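Local coordinates for guanine nucleotide exchange protein (Legionella pneumophila, PDB 1XSZ), which probably acts as a guanine nucleotide exchange factor for ADP-ribosylation factor (Arf) GTPases, carrying a capping domain over the active site of its Sec7 domain, at residues L144-H149 / I189-F194; A45-H49 / A77-M82. One frame throughout, in Å; residues are numbered along the deposited sequence.

From the N terminus, interaction 2 comes first: helix 40-50 meets the end of helix 69-80, closing a loop that contains helix 57-64. The chain then runs through helices 89-98 and 106-123 before reaching helix 131-149, whose last turn meets the end of helix 179-191 in interaction 1, a second loop that takes in helix 161-167. The two loops follow one another without nesting or crossing, and both fall in the Sec7 range. The centres of the two interactions are about 27 Å apart, and the two do not touch, but helix 89-98 borders both, through Phe-96 beside Met-82 and through Leu-93, Arg-94 and Leu-97 beside Phe-194. Interaction 1 also lies against Trp-288, in the range of the capping domain.

Interaction 1: L144-H149 / I189-F194; sequences LNTDLH and IKAKPF
The C-terminal turn of helix 131-149 lies against the end of helix 179-191 and the turn that follows it, with the CA atoms of Asn-145 and Pro-193 6.2 Å apart and Lys-192 the first residue to leave helical geometry. His-149 donates from NE2 a nearly straight hydrogen bond (N-H...O 179°) to the backbone O of Ile-189 at 2.7 Å; with the acceptor in the imidazole plane, this bond sets the ring's orientation. In the modelled conformer of Pro-193, one of two, CG sits over the ring in a less certain CH-pi contact, 3.3 Å from the centroid, and CB of Leu-148 lies over the opposite face. One turn earlier in helix 131-149, CD2 of Leu-144 meets CG2 of Ile-189 (3.7 Å), while CD1 of Leu-148 reaches CB of Lys-190, also 3.7 Å away. CB of Asn-145 packs on CD2 of Phe-194 at 3.7 Å. With CG1 of Ile-189 swung anti to its own backbone N (chi1 -165°), CD1 is carried over the centre of the Phe-194 ring. Phe-194 also packs on Leu-93, Arg-94 and Leu-97 of helix 89-98, where Arg-94 bonds the Pro-193 carbonyl, while Trp-288 of helix 287-290 touches the side chains of Asn-145 and His-149.

Interaction 2: A45-H49 / A77-M82; sequences AEFFH and AFTSQM
Within the all-helical Sec7 domain, helix 40-50 packs against the C-terminal turn of helix 69-80 around an aromatic pair. His-49 and Phe-78 form an offset stack, their planes 8° from parallel and their centroids 3.8 Å apart; CE2 of Phe-78 lies over the centre of the imidazole, whereas NE2 of His-49 falls toward the rim of the phenyl ring. Phe-78 gets there with CG anti to its backbone N, which carries the ring to His-49 and Phe-48, with CE2 touching CB of Phe-48 at 3.7 Å. The imidazole is held at its edge as well: ND1 donates to OE1 of Gln-81 at 3.1 Å in a bent bond (N-H...O 146°). OE1 lies in the imidazole plane and ND1 in the carbonyl plane, although the two groups are turned 52° against each other. The amide NE2 of Gln-81 bonds the carbonyl of Glu-42, so the glutamine links the imidazole to the backbone of helix 40-50. Beside the stack, CB of Ala-45 lies 3.4 Å from N of Phe-78 and 3.9 Å from CB of Ala-77. The contact joins two helices of the all-helical Sec7 fold, with alanines allowing the close approach beside the aromatic stack.

Interaction 1: L144-H149 / I189-F194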
loop_
_atom_site.group_PDB
_atom_site.type_symbol
_atom_site.label_atom_id
_atom_site.label_comp_id
_atom_site.label_asym_id
_atom_site.label_seq_id
_atom_site.Cartn_x
_atom_site.Cartn_y
_atom_site.Cartn_z
ATOM N N LEU A 144 12.285 -2.083 -13.881
ATOM C CA LEU A 144 13.162 -1.586 -14.931
ATOM C C LEU A 144 13.195 -0.055 -14.949
ATOM O O LEU A 144 14.234 0.547 -15.228
ATOM C CB LEU A 144 12.711 -2.139 -16.291
ATOM C CG LEU A 144 13.590 -1.806 -17.494
ATOM C CD1 LEU A 144 15.011 -2.307 -17.259
ATOM C CD2 LEU A 144 13.001 -2.462 -18.735
ATOM N N ASN A 145 12.058 0.571 -14.658
ATOM C CA ASN A 145 11.997 2.030 -14.612
ATOM C C ASN A 145 13.002 2.556 -13.573
ATOM O O ASN A 145 13.741 3.499 -13.838
ATOM C CB ASN A 145 10.567 2.469 -14.276
ATOM C CG ASN A 145 10.429 3.967 -14.127
ATOM O OD1 ASN A 145 10.246 4.480 -13.012
ATOM N ND2 ASN A 145 10.513 4.682 -15.237
ATOM N N THR A 146 13.034 1.942 -12.393
ATOM C CA THR A 146 13.984 2.368 -11.368
ATOM C C THR A 146 15.409 2.037 -11.807
ATOM O O THR A 146 16.323 2.850 -11.676
ATOM C CB THR A 146 13.714 1.660 -10.033
ATOM O OG1 THR A 146 12.498 2.155 -9.471
ATOM C CG2 THR A 146 14.863 1.902 -9.050
ATOM N N ASP A 147 15.587 0.836 -12.340
ATOM C CA ASP A 147 16.902 0.399 -12.775
ATOM C C ASP A 147 17.529 1.342 -13.800
ATOM O O ASP A 147 18.709 1.689 -13.698
ATOM C CB ASP A 147 16.789 -1.018 -13.343
ATOM C CG ASP A 147 18.130 -1.666 -13.568
ATOM O OD1 ASP A 147 18.626 -1.642 -14.708
ATOM O OD2 ASP A 147 18.686 -2.204 -12.586
ATOM N N LEU A 148 16.735 1.780 -14.773
ATOM C CA LEU A 148 17.238 2.650 -15.825
ATOM C C LEU A 148 17.333 4.125 -15.479
ATOM O O LEU A 148 18.192 4.832 -16.007
ATOM C CB LEU A 148 16.370 2.494 -17.083
ATOM C CG LEU A 148 16.317 1.090 -17.691
ATOM C CD1 LEU A 148 15.507 1.114 -18.988
ATOM C CD2 LEU A 148 17.739 0.598 -17.957
ATOM N N HIS A 149 16.474 4.590 -14.582
ATOM C CA HIS A 149 16.452 6.013 -14.262
ATOM C C HIS A 149 17.011 6.471 -12.921
ATOM O O HIS A 149 17.095 7.672 -12.665
ATOM C CB HIS A 149 15.031 6.522 -14.488
ATOM C CG HIS A 149 14.558 6.306 -15.891
ATOM N ND1 HIS A 149 15.225 6.830 -16.978
ATOM C CD2 HIS A 149 13.539 5.570 -16.393
ATOM C CE1 HIS A 149 14.637 6.424 -18.089
ATOM N NE2 HIS A 149 13.611 5.659 -17.762
ATOM N N ILE A 189 10.204 2.479 -21.944
ATOM C CA ILE A 189 10.427 2.899 -20.570
ATOM C C ILE A 189 11.776 3.595 -20.400
ATOM O O ILE A 189 11.917 4.474 -19.548
ATOM C CB ILE A 189 10.247 1.708 -19.578
ATOM C CG1 ILE A 189 10.105 2.242 -18.145
ATOM C CG2 ILE A 189 11.395 0.717 -19.702
ATOM C CD1 ILE A 189 8.896 3.167 -17.946
ATOM N N LYS A 190 12.754 3.244 -21.228
ATOM C CA LYS A 190 14.052 3.903 -21.154
ATOM C C LYS A 190 13.916 5.349 -21.643
ATOM O O LYS A 190 14.496 6.269 -21.071
ATOM C CB LYS A 190 15.082 3.167 -22.018
ATOM C CG LYS A 190 16.448 3.847 -22.039
ATOM C CD LYS A 190 17.476 3.025 -22.795
ATOM C CE LYS A 190 18.799 3.771 -22.877
ATOM N NZ LYS A 190 19.842 2.972 -23.574
ATOM N N ALA A 191 13.119 5.547 -22.691
ATOM C CA ALA A 191 12.941 6.874 -23.273
ATOM C C ALA A 191 12.026 7.796 -22.482
ATOM O O ALA A 191 12.183 9.014 -22.525
ATOM C CB ALA A 191 12.417 6.743 -24.706
ATOM N N LYS A 192 11.076 7.220 -21.758
ATOM C CA LYS A 192 10.127 8.021 -20.996
ATOM C C LYS A 192 9.805 7.363 -19.657
ATOM O O LYS A 192 9.029 6.414 -19.595
ATOM C CB LYS A 192 8.849 8.196 -21.820
ATOM C CG LYS A 192 7.816 9.129 -21.211
ATOM C CD LYS A 192 6.605 9.251 -22.127
ATOM C CE LYS A 192 5.561 10.185 -21.547
ATOM N NZ LYS A 192 4.403 10.353 -22.470
ATOM N N PRO A 193 10.400 7.868 -18.571
ATOM C CA PRO A 193 10.144 7.294 -17.250
ATOM C C PRO A 193 8.680 7.397 -16.844
ATOM O O PRO A 193 7.911 8.181 -17.412
ATOM C CB PRO A 193 11.028 8.132 -16.327
ATOM C CG PRO A 193 12.139 8.596 -17.226
ATOM C CD PRO A 193 11.404 8.945 -18.492
ATOM N N PHE A 194 8.291 6.585 -15.871
ATOM C CA PHE A 194 6.937 6.639 -15.338
ATOM C C PHE A 194 6.807 7.885 -14.471
ATOM O O PHE A 194 7.799 8.389 -13.946
ATOM C CB PHE A 194 6.641 5.442 -14.425
ATOM C CG PHE A 194 6.369 4.155 -15.151
ATOM C CD1 PHE A 194 5.548 4.124 -16.275
ATOM C CD2 PHE A 194 6.884 2.957 -14.668
ATOM C CE1 PHE A 194 5.247 2.918 -16.906
ATOM C CE2 PHE A 194 6.587 1.749 -15.290
ATOM C CZ PHE A 194 5.766 1.729 -16.413
#

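Interaction 2: A45-H49 / A77-M82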
loop_
_atom_site.group_PDB
_atom_site.type_symbol
_atom_site.label_atom_id
_atom_site.label_comp_id
_atom_site.label_asym_id
_atom_site.label_seq_id
_atom_site.Cartn_x
_atom_site.Cartn_y
_atom_site.Cartn_z
ATOM N N ALA A 45 -16.807 3.751 -7.621
ATOM C CA ALA A 45 -15.696 3.891 -8.557
ATOM C C ALA A 45 -15.919 5.066 -9.503
ATOM O O ALA A 45 -15.000 5.842 -9.762
ATOM C CB ALA A 45 -15.514 2.601 -9.352
ATOM N N GLU A 46 -17.137 5.202 -10.014
ATOM C CA GLU A 46 -17.440 6.298 -10.926
ATOM C C GLU A 46 -17.322 7.648 -10.227
ATOM O O GLU A 46 -16.880 8.622 -10.832
ATOM C CB GLU A 46 -18.847 6.128 -11.509
ATOM C CG GLU A 46 -19.235 7.172 -12.552
ATOM C CD GLU A 46 -18.334 7.151 -13.774
ATOM O OE1 GLU A 46 -18.085 6.052 -14.316
ATOM O OE2 GLU A 46 -17.885 8.235 -14.204
ATOM N N PHE A 47 -17.705 7.703 -8.954
ATOM C CA PHE A 47 -17.622 8.948 -8.198
ATOM C C PHE A 47 -16.157 9.362 -8.039
ATOM O O PHE A 47 -15.822 10.537 -8.148
ATOM C CB PHE A 47 -18.267 8.786 -6.815
ATOM C CG PHE A 47 -18.591 10.093 -6.142
ATOM C CD1 PHE A 47 -19.701 10.838 -6.541
ATOM C CD2 PHE A 47 -17.779 10.595 -5.132
ATOM C CE1 PHE A 47 -19.994 12.063 -5.940
ATOM C CE2 PHE A 47 -18.064 11.822 -4.526
ATOM C CZ PHE A 47 -19.174 12.555 -4.932
ATOM N N PHE A 48 -15.288 8.390 -7.778
ATOM C CA PHE A 48 -13.859 8.666 -7.626
ATOM C C PHE A 48 -13.314 9.298 -8.910
ATOM O O PHE A 48 -12.533 10.248 -8.862
ATOM C CB PHE A 48 -13.092 7.372 -7.340
ATOM C CG PHE A 48 -13.284 6.823 -5.948
ATOM C CD1 PHE A 48 -12.922 5.511 -5.668
ATOM C CD2 PHE A 48 -13.780 7.616 -4.914
ATOM C CE1 PHE A 48 -13.046 4.990 -4.384
ATOM C CE2 PHE A 48 -13.907 7.102 -3.623
ATOM C CZ PHE A 48 -13.539 5.788 -3.358
ATOM N N HIS A 49 -13.712 8.754 -10.057
ATOM C CA HIS A 49 -13.266 9.291 -11.339
ATOM C C HIS A 49 -13.860 10.675 -11.594
ATOM O O HIS A 49 -13.145 11.621 -11.925
ATOM C CB HIS A 49 -13.670 8.352 -12.481
ATOM C CG HIS A 49 -12.734 7.202 -12.685
ATOM N ND1 HIS A 49 -13.165 5.895 -12.759
ATOM C CD2 HIS A 49 -11.394 7.168 -12.874
ATOM C CE1 HIS A 49 -12.131 5.106 -12.989
ATOM N NE2 HIS A 49 -11.044 5.854 -13.064
ATOM N N ALA A 77 -13.954 -2.216 -10.673
ATOM C CA ALA A 77 -14.826 -1.348 -11.454
ATOM C C ALA A 77 -14.079 -0.080 -11.860
ATOM O O ALA A 77 -14.177 0.375 -12.998
ATOM C CB ALA A 77 -16.070 -0.985 -10.647
ATOM N N PHE A 78 -13.315 0.479 -10.924
ATOM C CA PHE A 78 -12.548 1.696 -11.166
ATOM C C PHE A 78 -11.592 1.524 -12.340
ATOM O O PHE A 78 -11.524 2.367 -13.231
ATOM C CB PHE A 78 -11.774 2.066 -9.893
ATOM C CG PHE A 78 -10.966 3.332 -10.006
ATOM C CD1 PHE A 78 -9.629 3.292 -10.385
ATOM C CD2 PHE A 78 -11.539 4.565 -9.710
ATOM C CE1 PHE A 78 -8.877 4.459 -10.463
ATOM C CE2 PHE A 78 -10.798 5.739 -9.784
ATOM C CZ PHE A 78 -9.463 5.688 -10.162
ATOM N N THR A 79 -10.856 0.422 -12.348
ATOM C CA THR A 79 -9.915 0.169 -13.426
ATOM C C THR A 79 -10.622 -0.189 -14.738
ATOM O O THR A 79 -10.157 0.174 -15.817
ATOM C CB THR A 79 -8.935 -0.937 -13.017
ATOM O OG1 THR A 79 -8.261 -0.532 -11.817
ATOM C CG2 THR A 79 -7.903 -1.169 -14.107
ATOM N N SER A 80 -11.747 -0.890 -14.636
ATOM C CA SER A 80 -12.510 -1.279 -15.819
ATOM C C SER A 80 -13.087 -0.055 -16.522
ATOM O O SER A 80 -13.334 -0.078 -17.728
ATOM C CB SER A 80 -13.642 -2.230 -15.428
ATOM O OG SER A 80 -13.130 -3.446 -14.920
ATOM N N GLN A 81 -13.298 1.016 -15.762
ATOM C CA GLN A 81 -13.849 2.250 -16.309
ATOM C C GLN A 81 -12.808 3.081 -17.051
ATOM O O GLN A 81 -13.127 4.122 -17.627
ATOM C CB GLN A 81 -14.498 3.068 -15.185
ATOM C CG GLN A 81 -15.746 2.400 -14.618
ATOM C CD GLN A 81 -16.188 2.978 -13.289
ATOM O OE1 GLN A 81 -15.536 3.859 -12.729
ATOM N NE2 GLN A 81 -17.303 2.475 -12.770
ATOM N N MET A 82 -11.561 2.616 -17.036
ATOM C CA MET A 82 -10.477 3.302 -17.732
ATOM C C MET A 82 -10.339 2.682 -19.117
ATOM O O MET A 82 -10.533 1.481 -19.283
ATOM C CB MET A 82 -9.167 3.148 -16.957
ATOM C CG MET A 82 -9.187 3.827 -15.595
ATOM S SD MET A 82 -7.666 3.589 -14.653
ATOM C CE MET A 82 -6.567 4.723 -15.480
#